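PDB 1Z47: putative ABC-transporter ATP-binding protein from Alicyclobacillus acidocaldarius, which probably binds and hydrolyses ATP as the ATPase subunit of an ABC transporter thought to import sulfate. Local coordinates for residues D106-G111 with E128-M133; V72-K77 with R163-L168; G259-A264 with S278-V283; T55-L60 with L217-G222. One frame throughout, in Å; residues are numbered along the deposited sequence.

Contact 1: D106-G111 with E128-M133; sequences DNVSFG and ELLRFM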
loop_
_atom_site.group_PDB
_atom_site.type_symbol
_atom_site.label_atom_id
_atom_site.label_comp_id
_atom_site.label_asym_id
_atom_site.label_seq_id
_atom_site.Cartn_x
_atom_site.Cartn_y
_atom_site.Cartn_z
ATOM N N ASP B 106 4.270 -7.185 -32.440
ATOM C CA ASP B 106 3.006 -6.933 -33.120
ATOM C C ASP B 106 1.965 -6.283 -32.234
ATOM O O ASP B 106 1.134 -5.516 -32.722
ATOM C CB ASP B 106 2.479 -8.223 -33.746
ATOM C CG ASP B 106 3.296 -8.643 -34.943
ATOM O OD1 ASP B 106 4.037 -7.792 -35.478
ATOM O OD2 ASP B 106 3.197 -9.809 -35.360
ATOM N N ASN B 107 2.016 -6.576 -30.936
ATOM C CA ASN B 107 1.084 -5.961 -29.997
ATOM C C ASN B 107 1.323 -4.459 -30.000
ATOM O O ASN B 107 0.378 -3.672 -30.036
ATOM C CB ASN B 107 1.311 -6.486 -28.585
ATOM C CG ASN B 107 0.308 -7.545 -28.195
ATOM O OD1 ASN B 107 -0.827 -7.233 -27.825
ATOM N ND2 ASN B 107 0.714 -8.807 -28.287
ATOM N N VAL B 108 2.600 -4.079 -29.972
ATOM C CA VAL B 108 2.999 -2.672 -29.951
ATOM C C VAL B 108 2.815 -1.905 -31.262
ATOM O O VAL B 108 2.591 -0.699 -31.233
ATOM C CB VAL B 108 4.475 -2.522 -29.501
ATOM C CG1 VAL B 108 4.973 -1.108 -29.759
ATOM C CG2 VAL B 108 4.590 -2.844 -28.016
ATOM N N SER B 109 2.898 -2.585 -32.404
ATOM C CA SER B 109 2.758 -1.895 -33.686
ATOM C C SER B 109 1.294 -1.634 -34.025
ATOM O O SER B 109 0.982 -0.792 -34.865
ATOM C CB SER B 109 3.437 -2.693 -34.814
ATOM O OG SER B 109 2.721 -3.866 -35.142
ATOM N N PHE B 110 0.407 -2.352 -33.345
ATOM C CA PHE B 110 -1.043 -2.230 -33.523
ATOM C C PHE B 110 -1.557 -0.797 -33.779
ATOM O O PHE B 110 -2.278 -0.549 -34.745
ATOM C CB PHE B 110 -1.743 -2.803 -32.290
ATOM C CG PHE B 110 -3.213 -3.043 -32.479
ATOM C CD1 PHE B 110 -3.665 -4.144 -33.210
ATOM C CD2 PHE B 110 -4.151 -2.169 -31.933
ATOM C CE1 PHE B 110 -5.032 -4.369 -33.393
ATOM C CE2 PHE B 110 -5.519 -2.388 -32.113
ATOM C CZ PHE B 110 -5.960 -3.490 -32.843
ATOM N N GLY B 111 -1.195 0.139 -32.908
ATOM C CA GLY B 111 -1.647 1.517 -33.061
ATOM C C GLY B 111 -1.165 2.242 -34.308
ATOM O O GLY B 111 -1.950 2.886 -35.004
ATOM N N GLU B 128 11.820 1.727 -31.649
ATOM C CA GLU B 128 12.123 2.861 -30.795
ATOM C C GLU B 128 11.514 2.620 -29.412
ATOM O O GLU B 128 12.195 2.714 -28.401
ATOM C CB GLU B 128 11.513 4.135 -31.398
ATOM C CG GLU B 128 11.932 5.432 -30.704
ATOM C CD GLU B 128 10.959 6.594 -30.937
ATOM O OE1 GLU B 128 10.465 6.779 -32.078
ATOM O OE2 GLU B 128 10.693 7.338 -29.964
ATOM N N LEU B 129 10.215 2.334 -29.392
ATOM C CA LEU B 129 9.500 2.099 -28.144
ATOM C C LEU B 129 10.034 0.886 -27.380
ATOM O O LEU B 129 10.235 0.947 -26.164
ATOM C CB LEU B 129 8.009 1.924 -28.431
ATOM C CG LEU B 129 7.309 3.203 -28.882
ATOM C CD1 LEU B 129 5.918 2.885 -29.409
ATOM C CD2 LEU B 129 7.257 4.170 -27.707
ATOM N N LEU B 130 10.286 -0.206 -28.096
ATOM C CA LEU B 130 10.781 -1.421 -27.446
ATOM C C LEU B 130 12.120 -1.231 -26.737
ATOM O O LEU B 130 12.307 -1.729 -25.625
ATOM C CB LEU B 130 10.868 -2.583 -28.456
ATOM C CG LEU B 130 9.541 -3.050 -29.069
ATOM C CD1 LEU B 130 9.817 -4.222 -30.005
ATOM C CD2 LEU B 130 8.549 -3.460 -27.975
ATOM N N ARG B 131 13.059 -0.522 -27.359
ATOM C CA ARG B 131 14.340 -0.311 -26.707
ATOM C C ARG B 131 14.171 0.654 -25.549
ATOM O O ARG B 131 14.754 0.453 -24.481
ATOM C CB ARG B 131 15.383 0.222 -27.694
ATOM C CG ARG B 131 15.926 -0.865 -28.613
ATOM C CD ARG B 131 16.602 -0.283 -29.847
ATOM N NE ARG B 131 15.771 0.738 -30.486
ATOM C CZ ARG B 131 15.872 1.094 -31.764
ATOM N NH1 ARG B 131 16.765 0.508 -32.551
ATOM N NH2 ARG B 131 15.091 2.051 -32.247
ATOM N N PHE B 132 13.364 1.694 -25.732
ATOM C CA PHE B 132 13.187 2.627 -24.631
ATOM C C PHE B 132 12.653 1.902 -23.406
ATOM O O PHE B 132 13.124 2.120 -22.296
ATOM C CB PHE B 132 12.220 3.754 -24.986
ATOM C CG PHE B 132 11.920 4.659 -23.828
ATOM C CD1 PHE B 132 12.950 5.365 -23.199
ATOM C CD2 PHE B 132 10.622 4.769 -23.327
ATOM C CE1 PHE B 132 12.690 6.168 -22.081
ATOM C CE2 PHE B 132 10.353 5.569 -22.210
ATOM C CZ PHE B 132 11.387 6.269 -21.587
ATOM N N MET B 133 11.671 1.032 -23.612
ATOM C CA MET B 133 11.095 0.309 -22.494
ATOM C C MET B 133 11.710 -1.023 -22.088
ATOM O O MET B 133 11.095 -1.804 -21.372
ATOM C CB MET B 133 9.591 0.197 -22.695
ATOM C CG MET B 133 8.940 1.531 -22.312
ATOM S SD MET B 133 7.318 1.817 -22.928
ATOM C CE MET B 133 6.361 0.882 -21.793
#
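Val108 points toward helix 119-132 and splits its two methyls between Leu129 and Leu130. Each leucine touches it with one methyl. CG1 of Val108 lies 4.1 Å from CD1 of Leu129, and these two side chains meet at a slant. CG2 of Val108 lies 4.0 Å from CD2 of Leu130. That pair runs alongside in opposite directions. The valine torsion explains the split: CG1 is anti to the backbone N (chi1 168°), while CG2 stands beside that N. Leu129 starts out toward the valine. Leu130 starts out neither toward nor away from it, but its CD2 branch brings it there. The two segments belong to short helix 104-109 and helix 119-132. In ABC-type ATPases these elements belong to the helical subdomain, which also holds helix 148-160. That third helix meets Val108 through Val154 and Ala157. No hydrogen bond crosses between the segments. All three touching residues are buried, and 110 Å² is hidden in total. The CA atoms of Val108 and Leu129 stay 8.3 Å apart. Val126, one turn before Leu130, touches Val108 too. Leu129 has a further neighbour in Ala161.

Contact 2: V72-K77 with R163-L168; sequences VWIGGK and RPQVLL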
loop_
_atom_site.group_PDB
_atom_site.type_symbol
_atom_site.label_atom_id
_atom_site.label_comp_id
_atom_site.label_asym_id
_atom_site.label_seq_id
_atom_site.Cartn_x
_atom_site.Cartn_y
_atom_site.Cartn_z
ATOM N N VAL B 72 -16.237 18.571 -22.228
ATOM C CA VAL B 72 -14.856 18.156 -22.015
ATOM C C VAL B 72 -13.983 18.633 -23.167
ATOM O O VAL B 72 -14.283 18.392 -24.334
ATOM C CB VAL B 72 -14.732 16.618 -21.894
ATOM C CG1 VAL B 72 -15.485 15.939 -23.027
ATOM C CG2 VAL B 72 -13.253 16.220 -21.910
ATOM N N TRP B 73 -12.893 19.300 -22.820
ATOM C CA TRP B 73 -11.975 19.827 -23.806
ATOM C C TRP B 73 -10.609 19.183 -23.699
ATOM O O TRP B 73 -10.145 18.865 -22.604
ATOM C CB TRP B 73 -11.831 21.332 -23.609
ATOM C CG TRP B 73 -13.048 22.089 -23.963
ATOM C CD1 TRP B 73 -14.300 21.932 -23.444
ATOM C CD2 TRP B 73 -13.144 23.109 -24.952
ATOM N NE1 TRP B 73 -15.178 22.797 -24.055
ATOM C CE2 TRP B 73 -14.492 23.531 -24.987
ATOM C CE3 TRP B 73 -12.219 23.709 -25.817
ATOM C CZ2 TRP B 73 -14.940 24.529 -25.855
ATOM C CZ3 TRP B 73 -12.662 24.700 -26.680
ATOM C CH2 TRP B 73 -14.014 25.100 -26.692
ATOM N N ILE B 74 -9.967 19.009 -24.850
ATOM C CA ILE B 74 -8.638 18.428 -24.927
ATOM C C ILE B 74 -7.855 19.183 -25.999
ATOM O O ILE B 74 -8.237 19.183 -27.168
ATOM C CB ILE B 74 -8.686 16.920 -25.294
ATOM C CG1 ILE B 74 -9.357 16.126 -24.164
ATOM C CG2 ILE B 74 -7.275 16.398 -25.496
ATOM C CD1 ILE B 74 -9.512 14.628 -24.437
ATOM N N GLY B 75 -6.763 19.823 -25.590
ATOM C CA GLY B 75 -5.954 20.582 -26.525
ATOM C C GLY B 75 -6.740 21.758 -27.082
ATOM O O GLY B 75 -6.582 22.131 -28.249
ATOM N N GLY B 76 -7.592 22.340 -26.240
ATOM C CA GLY B 76 -8.411 23.467 -26.656
ATOM C C GLY B 76 -9.451 23.033 -27.670
ATOM O O GLY B 76 -10.063 23.860 -28.342
ATOM N N LYS B 77 -9.658 21.724 -27.764
ATOM C CA LYS B 77 -10.606 21.155 -28.708
ATOM C C LYS B 77 -11.806 20.491 -28.028
ATOM O O LYS B 77 -11.666 19.464 -27.362
ATOM C CB LYS B 77 -9.869 20.142 -29.586
ATOM C CG LYS B 77 -10.726 19.371 -30.572
ATOM C CD LYS B 77 -9.860 18.377 -31.358
ATOM C CE LYS B 77 -10.684 17.545 -32.337
ATOM N NZ LYS B 77 -9.837 16.594 -33.117
ATOM N N ARG B 163 1.458 7.893 -30.570
ATOM C CA ARG B 163 1.830 9.221 -30.091
ATOM C C ARG B 163 0.589 9.966 -29.552
ATOM O O ARG B 163 0.288 11.084 -29.977
ATOM C CB ARG B 163 2.466 10.009 -31.250
ATOM C CG ARG B 163 3.396 11.155 -30.849
ATOM C CD ARG B 163 4.864 10.809 -31.116
ATOM N NE ARG B 163 5.027 10.035 -32.349
ATOM C CZ ARG B 163 6.197 9.616 -32.830
ATOM N NH1 ARG B 163 6.248 8.907 -33.953
ATOM N NH2 ARG B 163 7.322 9.916 -32.194
ATOM N N PRO B 164 -0.155 9.348 -28.612
ATOM C CA PRO B 164 -1.353 10.007 -28.063
ATOM C C PRO B 164 -1.034 11.321 -27.378
ATOM O O PRO B 164 0.080 11.530 -26.895
ATOM C CB PRO B 164 -1.899 8.978 -27.064
ATOM C CG PRO B 164 -1.445 7.671 -27.649
ATOM C CD PRO B 164 -0.028 7.974 -28.095
ATOM N N GLN B 165 -2.023 12.202 -27.330
ATOM C CA GLN B 165 -1.873 13.500 -26.674
ATOM C C GLN B 165 -2.041 13.275 -25.165
ATOM O O GLN B 165 -1.329 13.862 -24.336
ATOM C CB GLN B 165 -2.979 14.463 -27.114
ATOM C CG GLN B 165 -2.714 15.330 -28.333
ATOM C CD GLN B 165 -3.833 16.355 -28.529
ATOM O OE1 GLN B 165 -4.073 17.202 -27.663
ATOM N NE2 GLN B 165 -4.527 16.275 -29.666
ATOM N N VAL B 166 -3.015 12.432 -24.838
ATOM C CA VAL B 166 -3.331 12.107 -23.453
ATOM C C VAL B 166 -3.179 10.612 -23.175
ATOM O O VAL B 166 -3.526 9.767 -23.990
ATOM C CB VAL B 166 -4.770 12.556 -23.095
ATOM C CG1 VAL B 166 -5.031 12.309 -21.615
ATOM C CG2 VAL B 166 -4.957 14.057 -23.413
ATOM N N LEU B 167 -2.656 10.311 -21.992
ATOM C CA LEU B 167 -2.438 8.948 -21.549
ATOM C C LEU B 167 -3.325 8.740 -20.297
ATOM O O LEU B 167 -3.212 9.504 -19.330
ATOM C CB LEU B 167 -0.955 8.794 -21.213
ATOM C CG LEU B 167 -0.267 7.436 -21.355
ATOM C CD1 LEU B 167 -0.419 6.911 -22.782
ATOM C CD2 LEU B 167 1.212 7.597 -21.004
ATOM N N LEU B 168 -4.213 7.749 -20.348
ATOM C CA LEU B 168 -5.113 7.441 -19.229
ATOM C C LEU B 168 -4.850 6.076 -18.572
ATOM O O LEU B 168 -4.855 5.038 -19.250
ATOM C CB LEU B 168 -6.558 7.481 -19.713
ATOM C CG LEU B 168 -6.946 8.776 -20.441
ATOM C CD1 LEU B 168 -8.396 8.695 -20.885
ATOM C CD2 LEU B 168 -6.709 9.967 -19.515
#
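Ile74 meets Val166 and Gln165 through a single methyl, CG2. The apolar part of the contact is the pair of branched side chains. CG2 of Ile74 lies 3.9 Å from CG2 of Val166, and the two side chains approach at an angle. Both residues point toward the opposite segment. The isoleucine methyl is anti to the backbone N (chi1 -66° for the CG1 branch), which leaves the longer CG1 branch beside that N and lets CG2 do the touching.

The second kind of contact is van der Waals approach to an amide oxygen. Gln165 runs out extended beyond CG (chi2 -173°) and brings OE1 over the start of the turn. OE1 of Gln165 lies 3.9 Å from CG2 of Ile74. It also lies 4.0 Å from CA of Gly75, which has no side chain to stand between them. No hydrogen bond joins the two segments.

Hydrogen bonds do act within segment 72-77. Ile74 and Lys77 exchange two backbone bonds: Ile74 N to Lys77 O is 3.1 Å, and Lys77 N to Ile74 O is 3.0 Å. They close a type I' turn with Gly75 and Gly76 at its corner, both at positive phi. This tight hairpin joins strands 69-74 and 77-78.

The contact brings the end of strand 69-74, at its hairpin turn, against strand 166-170 of the core sheet of the ATPase domain. Strand 166-170 lies beside strand 89-93, whose Val89 touches both Ile74 and Val166. Ile15 of strand 15-22 packs on Val166, while helix 54-62 lies against Leu168.

Contact 3: G259-A264 with S278-V283; sequences GRIEVA and SEVAVV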
loop_
_atom_site.group_PDB
_atom_site.type_symbol
_atom_site.label_atom_id
_atom_site.label_comp_id
_atom_site.label_asym_id
_atom_site.label_seq_id
_atom_site.Cartn_x
_atom_site.Cartn_y
_atom_site.Cartn_z
ATOM N N GLY B 259 -12.677 30.080 23.642
ATOM C CA GLY B 259 -11.865 30.198 22.435
ATOM C C GLY B 259 -10.765 29.154 22.213
ATOM O O GLY B 259 -9.790 29.417 21.514
ATOM N N ARG B 260 -10.917 27.972 22.793
ATOM C CA ARG B 260 -9.910 26.925 22.662
ATOM C C ARG B 260 -10.486 25.525 22.830
ATOM O O ARG B 260 -11.640 25.367 23.252
ATOM C CB ARG B 260 -8.820 27.141 23.731
ATOM C CG ARG B 260 -9.312 27.001 25.163
ATOM C CD ARG B 260 -8.344 27.633 26.187
ATOM N NE ARG B 260 -8.773 27.360 27.564
ATOM C CZ ARG B 260 -9.195 28.287 28.421
ATOM N NH1 ARG B 260 -9.234 29.562 28.059
ATOM N NH2 ARG B 260 -9.620 27.932 29.629
ATOM N N ILE B 261 -9.697 24.513 22.461
ATOM C CA ILE B 261 -10.102 23.144 22.693
ATOM C C ILE B 261 -8.967 22.509 23.488
ATOM O O ILE B 261 -7.827 22.977 23.432
ATOM C CB ILE B 261 -10.348 22.357 21.386
ATOM C CG1 ILE B 261 -9.116 22.428 20.472
ATOM C CG2 ILE B 261 -11.594 22.902 20.700
ATOM C CD1 ILE B 261 -9.200 21.466 19.268
ATOM N N GLU B 262 -9.280 21.466 24.240
ATOM C CA GLU B 262 -8.283 20.790 25.065
ATOM C C GLU B 262 -7.794 19.499 24.416
ATOM O O GLU B 262 -8.561 18.551 24.257
ATOM C CB GLU B 262 -8.867 20.475 26.443
ATOM C CG GLU B 262 -10.253 21.090 26.687
ATOM C CD GLU B 262 -11.403 20.311 26.016
ATOM O OE1 GLU B 262 -11.470 20.263 24.763
ATOM O OE2 GLU B 262 -12.241 19.746 26.761
ATOM N N VAL B 263 -6.514 19.473 24.065
ATOM C CA VAL B 263 -5.913 18.305 23.437
ATOM C C VAL B 263 -4.679 17.882 24.231
ATOM O O VAL B 263 -3.675 18.597 24.272
ATOM C CB VAL B 263 -5.525 18.620 21.961
ATOM C CG1 VAL B 263 -5.018 17.392 21.271
ATOM C CG2 VAL B 263 -6.729 19.184 21.215
ATOM N N ALA B 264 -4.776 16.732 24.890
ATOM C CA ALA B 264 -3.669 16.180 25.676
ATOM C C ALA B 264 -3.061 17.160 26.688
ATOM O O ALA B 264 -1.843 17.373 26.702
ATOM C CB ALA B 264 -2.575 15.671 24.730
ATOM N N SER B 278 -19.553 25.381 19.600
ATOM C CA SER B 278 -19.624 24.600 18.364
ATOM C C SER B 278 -18.600 23.474 18.403
ATOM O O SER B 278 -17.603 23.564 19.116
ATOM C CB SER B 278 -19.307 25.487 17.180
ATOM O OG SER B 278 -17.925 25.814 17.229
ATOM N N GLU B 279 -18.814 22.416 17.622
ATOM C CA GLU B 279 -17.862 21.301 17.617
ATOM C C GLU B 279 -16.895 21.408 16.433
ATOM O O GLU B 279 -17.276 21.897 15.360
ATOM C CB GLU B 279 -18.618 19.972 17.543
ATOM C CG GLU B 279 -19.506 19.720 18.758
ATOM C CD GLU B 279 -20.256 18.410 18.672
ATOM O OE1 GLU B 279 -20.686 18.043 17.561
ATOM O OE2 GLU B 279 -20.426 17.752 19.713
ATOM N N VAL B 280 -15.648 20.986 16.640
ATOM C CA VAL B 280 -14.648 21.007 15.557
ATOM C C VAL B 280 -13.966 19.654 15.559
ATOM O O VAL B 280 -14.050 18.897 16.549
ATOM C CB VAL B 280 -13.504 22.045 15.797
ATOM C CG1 VAL B 280 -14.038 23.449 15.821
ATOM C CG2 VAL B 280 -12.810 21.743 17.123
ATOM N N ALA B 281 -13.292 19.359 14.447
ATOM C CA ALA B 281 -12.512 18.137 14.327
ATOM C C ALA B 281 -11.073 18.609 14.485
ATOM O O ALA B 281 -10.650 19.548 13.821
ATOM C CB ALA B 281 -12.691 17.485 12.924
ATOM N N VAL B 282 -10.338 17.989 15.385
ATOM C CA VAL B 282 -8.936 18.335 15.542
ATOM C C VAL B 282 -8.226 17.230 14.746
ATOM O O VAL B 282 -8.538 16.044 14.914
ATOM C CB VAL B 282 -8.483 18.250 17.002
ATOM C CG1 VAL B 282 -7.156 18.977 17.177
ATOM C CG2 VAL B 282 -9.546 18.806 17.888
ATOM N N VAL B 283 -7.308 17.619 13.870
ATOM C CA VAL B 283 -6.557 16.639 13.078
ATOM C C VAL B 283 -5.075 16.740 13.453
ATOM O O VAL B 283 -4.466 17.797 13.323
ATOM C CB VAL B 283 -6.763 16.896 11.566
ATOM C CG1 VAL B 283 -6.020 15.845 10.728
ATOM C CG2 VAL B 283 -8.243 16.815 11.241
#
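Ile261 and Val282 bury more surface here than any other residues of the two segments, and each also has a valine partner of its own. CG2 of Ile261 lies 4.0 Å from CG2 of Val280, and these side chains pass at a slant. CG1 of Val282 lies 4.1 Å from CG2 of Val263, and this pair meets end to end. With chi1 at -164°, CG1 of Val282 is anti to the backbone N, the position from which it meets Val263.

Ile261 and Val282 also reach toward each other. The longer branch of Ile261 is modelled with CG1 between the backbone N and the carbonyl carbon (chi1 54°), a crowded position, and with CD1 directed at Val282. That CD1 comes too close to CG2 of Val282 for two carbons. Its placement is doubtful, and the exact fit of these two branches is uncertain.

All four residues are buried and aliphatic. Val280 and Val282, two residues apart, face the hairpin, and Ala281 between them points away. Leu268 of strand 267-269 touches Ile261, Val263 and Val282. Ile352 of strand 351-354 packs on Ile261 and Val280.

Strand 260-262 pairs with 267-269 in a small hairpin, while strand 279-284 is the middle strand of a three-stranded antiparallel sheet. The hairpin packs against one face of that sheet. Such layered strands with an aliphatic interior are consistent with the OB-like fold assigned to the CysA C-terminal regulatory domain.

Contact 4: T55-L60 with L217-G222; sequences TTILRL and LVLHEG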
loop_
_atom_site.group_PDB
_atom_site.type_symbol
_atom_site.label_atom_id
_atom_site.label_comp_id
_atom_site.label_asym_id
_atom_site.label_seq_id
_atom_site.Cartn_x
_atom_site.Cartn_y
_atom_site.Cartn_z
ATOM N N THR B 55 -13.391 7.370 -11.315
ATOM C CA THR B 55 -13.349 6.504 -12.496
ATOM C C THR B 55 -14.223 7.076 -13.620
ATOM O O THR B 55 -13.825 7.087 -14.805
ATOM C CB THR B 55 -13.789 5.065 -12.128
ATOM O OG1 THR B 55 -12.880 4.546 -11.149
ATOM C CG2 THR B 55 -13.760 4.143 -13.345
ATOM N N THR B 56 -15.395 7.579 -13.247
ATOM C CA THR B 56 -16.302 8.174 -14.227
ATOM C C THR B 56 -15.576 9.315 -14.936
ATOM O O THR B 56 -15.663 9.434 -16.157
ATOM C CB THR B 56 -17.574 8.699 -13.545
ATOM O OG1 THR B 56 -18.186 7.614 -12.830
ATOM C CG2 THR B 56 -18.576 9.254 -14.598
ATOM N N ILE B 57 -14.845 10.137 -14.175
ATOM C CA ILE B 57 -14.088 11.253 -14.752
ATOM C C ILE B 57 -13.056 10.732 -15.773
ATOM O O ILE B 57 -12.961 11.250 -16.897
ATOM C CB ILE B 57 -13.364 12.073 -13.653
ATOM C CG1 ILE B 57 -14.404 12.913 -12.874
ATOM C CG2 ILE B 57 -12.262 12.947 -14.272
ATOM C CD1 ILE B 57 -13.808 13.767 -11.753
ATOM N N LEU B 58 -12.271 9.722 -15.382
ATOM C CA LEU B 58 -11.284 9.143 -16.297
ATOM C C LEU B 58 -12.002 8.679 -17.576
ATOM O O LEU B 58 -11.539 8.958 -18.690
ATOM C CB LEU B 58 -10.573 7.941 -15.644
ATOM C CG LEU B 58 -9.289 7.574 -16.376
ATOM C CD1 LEU B 58 -8.165 8.522 -15.940
ATOM C CD2 LEU B 58 -8.943 6.095 -16.105
ATOM N N ARG B 59 -13.134 7.988 -17.418
ATOM C CA ARG B 59 -13.912 7.501 -18.558
ATOM C C ARG B 59 -14.528 8.652 -19.388
ATOM O O ARG B 59 -14.718 8.505 -20.597
ATOM C CB ARG B 59 -15.006 6.539 -18.087
ATOM C CG ARG B 59 -14.445 5.253 -17.469
ATOM C CD ARG B 59 -15.527 4.431 -16.797
ATOM N NE ARG B 59 -16.576 4.078 -17.745
ATOM C CZ ARG B 59 -16.395 3.289 -18.803
ATOM N NH1 ARG B 59 -17.413 3.031 -19.619
ATOM N NH2 ARG B 59 -15.202 2.749 -19.035
ATOM N N LEU B 60 -14.825 9.781 -18.744
ATOM C CA LEU B 60 -15.377 10.949 -19.453
ATOM C C LEU B 60 -14.293 11.557 -20.344
ATOM O O LEU B 60 -14.596 12.140 -21.383
ATOM C CB LEU B 60 -15.849 12.041 -18.482
ATOM C CG LEU B 60 -17.316 12.265 -18.100
ATOM C CD1 LEU B 60 -18.212 12.090 -19.320
ATOM C CD2 LEU B 60 -17.728 11.323 -17.012
ATOM N N LEU B 217 -6.107 15.607 -7.768
ATOM C CA LEU B 217 -7.495 16.007 -7.773
ATOM C C LEU B 217 -8.231 15.095 -6.757
ATOM O O LEU B 217 -8.500 13.923 -7.030
ATOM C CB LEU B 217 -8.095 15.830 -9.167
ATOM C CG LEU B 217 -9.482 16.450 -9.294
ATOM C CD1 LEU B 217 -9.324 17.962 -9.422
ATOM C CD2 LEU B 217 -10.202 15.905 -10.502
ATOM N N VAL B 218 -8.533 15.634 -5.582
ATOM C CA VAL B 218 -9.227 14.855 -4.561
ATOM C C VAL B 218 -10.741 14.902 -4.805
ATOM O O VAL B 218 -11.368 15.976 -4.873
ATOM C CB VAL B 218 -8.883 15.385 -3.149
ATOM C CG1 VAL B 218 -9.300 14.374 -2.069
ATOM C CG2 VAL B 218 -7.406 15.687 -3.066
ATOM N N LEU B 219 -11.326 13.720 -4.968
ATOM C CA LEU B 219 -12.738 13.591 -5.218
ATOM C C LEU B 219 -13.458 13.020 -4.002
ATOM O O LEU B 219 -12.927 12.173 -3.275
ATOM C CB LEU B 219 -12.980 12.665 -6.412
ATOM C CG LEU B 219 -12.669 13.231 -7.798
ATOM C CD1 LEU B 219 -13.619 14.393 -8.104
ATOM C CD2 LEU B 219 -11.225 13.693 -7.837
ATOM N N HIS B 220 -14.676 13.486 -3.801
ATOM C CA HIS B 220 -15.497 13.004 -2.696
ATOM C C HIS B 220 -16.963 13.229 -3.059
ATOM O O HIS B 220 -17.387 14.350 -3.352
ATOM C CB HIS B 220 -15.147 13.753 -1.414
ATOM C CG HIS B 220 -15.843 13.231 -0.194
ATOM N ND1 HIS B 220 -16.583 14.040 0.644
ATOM C CD2 HIS B 220 -15.868 11.996 0.358
ATOM C CE1 HIS B 220 -17.031 13.325 1.661
ATOM N NE2 HIS B 220 -16.610 12.081 1.514
ATOM N N GLU B 221 -17.722 12.144 -3.076
ATOM C CA GLU B 221 -19.137 12.228 -3.373
ATOM C C GLU B 221 -19.398 12.942 -4.681
ATOM O O GLU B 221 -20.397 13.657 -4.807
ATOM C CB GLU B 221 -19.874 12.959 -2.246
ATOM C CG GLU B 221 -20.128 12.132 -0.998
ATOM C CD GLU B 221 -20.873 12.928 0.079
ATOM O OE1 GLU B 221 -21.823 13.669 -0.265
ATOM O OE2 GLU B 221 -20.516 12.810 1.269
ATOM N N GLY B 222 -18.489 12.769 -5.643
ATOM C CA GLY B 222 -18.674 13.376 -6.946
ATOM C C GLY B 222 -18.268 14.831 -7.090
ATOM O O GLY B 222 -18.504 15.420 -8.133
#
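Ile57 reaches from its helix to Leu219 with its outermost atom, CD1. CD1 of Ile57 lies 3.7 Å from CD1 of Leu219, and the side chains meet end to end. The isoleucine is stretched along its longer branch. CG1 sits anti to the carbonyl carbon (chi1 -73°), and chi2 of 180° then sends CD1 straight outward. CG of Leu219 likewise stands beside its own backbone N (chi1 -74°). From there its CD1 branch meets the isoleucine. Leu217, two residues earlier on the same strand face, adds a looser touch: its CD2 is 4.4 Å from CD1 of Ile57.

The fold here is that of P-loop ATPases. Helix 54-62 begins within the probable Walker A motif, whose Thr55 lies at the start of this segment, and packs on the core sheet. Strand 215-220 lies next to strand 43-47, which leads into that motif. Val224 of strand 223-228 touches both leucines, and Ser52 meets Leu219.

No polar group takes part between the two segments. The helix is held to this strand by dispersion and by burial of three aliphatic side chains, without a directional bond to fix it.

Overall arrangement
Contacts 1, 2 and 4 all belong to the ATPase part of the chain, and contact 3 lies in the C-terminal regulatory domain. Contact 1 is nested in the loop closed by contact 2, which is itself nested in that of contact 4. Contacts 2 and 4 have centres about 17 Å apart and touch: CD1 of Leu168 is 3.8 Å from O of Leu58. The helix that begins in the probable Walker A motif lies directly against strand 166-170 there. Contact 1 is about 30 Å from contact 4, centre to centre, out in the helical subdomain. Contact 3 stands apart, with its centre about 32 Å from that of contact 4 and about 57 Å from that of contact 1.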